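Local coordinates for EKC/KEOPS complex subunit PCC1 (Saccharomyces cerevisiae, PDB 4WXA), which serves as the dimerization module of the EKC/KEOPS complex, which is required for threonylcarbamoyl modification of adenosine 37 in tRNAs reading codons that begin with adenine, at residues V68-S71 with S72-S76. Residues are numbered along the deposited sequence; the frame is centred on the assembly and turned at random.
Sequences VGVS and SIIDS
The carboxylate of D75 presents one face to the backbone carbonyl of S71, one helical turn back: S71 O stands almost directly above D75 CG, at 3.6 Å, and is nearly equidistant from the two carboxylate oxygens. This arrangement follows from chi1 of -83°, which sets CG of D75 anti to its own carbonyl carbon and folds the acid back along the helix. The carbonyl and carboxylate oxygens, all acceptors if the acid is ionised, share a donor: NE2 of Q78 of the GON7 chain bonds to D75 OD1 and, weakly, to S71 O, which probably offsets their mutual repulsion. Within the helix S71 O accepts D75 N at 3.0 Å, with an N-H...O angle of 140°. The neighbouring bond is straighter, I74 N reaching V70 O at 3.0 Å with an angle of 172°, whereas I73 N to G69 O is longer at 3.3 Å. These i to i+4 bonds belong to helix 63-88, the long helix of the Pcc1 fold, which packs V70 and I73 against F58 of the antiparallel sheet. On the V70 and I74 flank the two side chains lie alongside each other, pointing the same way, with V70 CG1 3.7 Å from I74 CD1. I74 CG1, set beside its own backbone N, lies 3.3 Å from V70 O, and the extended chain carries CD1 on to V70. I81 of GON7 covers V70, and Q78 of GON7 packs on I74. Replacing I74 by an alanine is likely to strip V70 CG1 of its partner and open a gap against Q78 of GON7.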
loop_
_atom_site.group_PDB
_atom_site.type_symbol
_atom_site.label_atom_id
_atom_site.label_comp_id
_atom_site.label_asym_id
_atom_site.label_seq_id
_atom_site.Cartn_x
_atom_site.Cartn_y
_atom_site.Cartn_z
ATOM N N VAL A 68 -0.626 6.456 2.973
ATOM C CA VAL A 68 -0.014 7.384 2.029
ATOM C C VAL A 68 0.858 6.679 0.957
ATOM O O VAL A 68 0.777 7.009 -0.224
ATOM C CB VAL A 68 0.901 8.394 2.758
ATOM C CG1 VAL A 68 1.702 9.243 1.771
ATOM C CG2 VAL A 68 0.085 9.294 3.662
ATOM N N GLY A 69 1.700 5.746 1.394
ATOM C CA GLY A 69 2.698 5.123 0.532
ATOM C C GLY A 69 2.072 4.146 -0.444
ATOM O O GLY A 69 2.380 4.185 -1.652
ATOM N N VAL A 70 1.186 3.279 0.077
ATOM C CA VAL A 70 0.554 2.245 -0.744
ATOM C C VAL A 70 -0.320 2.778 -1.842
ATOM O O VAL A 70 -0.185 2.342 -2.963
ATOM C CB VAL A 70 -0.227 1.288 0.098
ATOM C CG1 VAL A 70 -0.925 0.249 -0.764
ATOM C CG2 VAL A 70 0.743 0.601 1.020
ATOM N N SER A 71 -1.195 3.726 -1.538
ATOM C CA SER A 71 -2.063 4.290 -2.550
ATOM C C SER A 71 -1.280 4.864 -3.721
ATOM O O SER A 71 -1.663 4.690 -4.899
ATOM C CB SER A 71 -2.902 5.406 -1.986
ATOM O OG SER A 71 -3.945 5.681 -2.903
ATOM N N SER A 72 -0.210 5.579 -3.395
ATOM C CA SER A 72 0.577 6.258 -4.417
ATOM C C SER A 72 1.234 5.249 -5.390
ATOM O O SER A 72 1.206 5.427 -6.605
ATOM C CB SER A 72 1.657 7.084 -3.748
ATOM O OG SER A 72 2.719 7.270 -4.652
ATOM N N ILE A 73 1.807 4.187 -4.852
ATOM C CA ILE A 73 2.424 3.192 -5.671
ATOM C C ILE A 73 1.420 2.436 -6.507
ATOM O O ILE A 73 1.644 2.201 -7.704
ATOM C CB ILE A 73 3.349 2.298 -4.848
ATOM C CG1 ILE A 73 4.535 3.194 -4.434
ATOM C CG2 ILE A 73 3.811 1.029 -5.621
ATOM C CD1 ILE A 73 5.633 2.449 -3.774
ATOM N N ILE A 74 0.295 2.105 -5.916
ATOM C CA ILE A 74 -0.778 1.517 -6.680
ATOM C C ILE A 74 -1.161 2.398 -7.865
ATOM O O ILE A 74 -1.496 1.884 -8.930
ATOM C CB ILE A 74 -1.977 1.207 -5.814
ATOM C CG1 ILE A 74 -1.610 0.056 -4.867
ATOM C CG2 ILE A 74 -3.165 0.802 -6.667
ATOM C CD1 ILE A 74 -2.743 -0.392 -3.918
ATOM N N ASP A 75 -1.071 3.708 -7.721
ATOM C CA ASP A 75 -1.384 4.577 -8.866
ATOM C C ASP A 75 -0.392 4.343 -9.988
ATOM O O ASP A 75 -0.766 4.250 -11.141
ATOM C CB ASP A 75 -1.384 6.066 -8.485
ATOM C CG ASP A 75 -2.735 6.540 -7.853
ATOM O OD1 ASP A 75 -3.809 5.880 -8.007
ATOM O OD2 ASP A 75 -2.709 7.614 -7.214
ATOM N N SER A 76 0.875 4.236 -9.639
ATOM C CA SER A 76 1.902 3.987 -10.660
ATOM C C SER A 76 1.645 2.671 -11.417
ATOM O O SER A 76 1.760 2.588 -12.634
ATOM C CB SER A 76 3.287 3.974 -10.006
ATOM O OG SER A 76 3.634 5.297 -9.694
#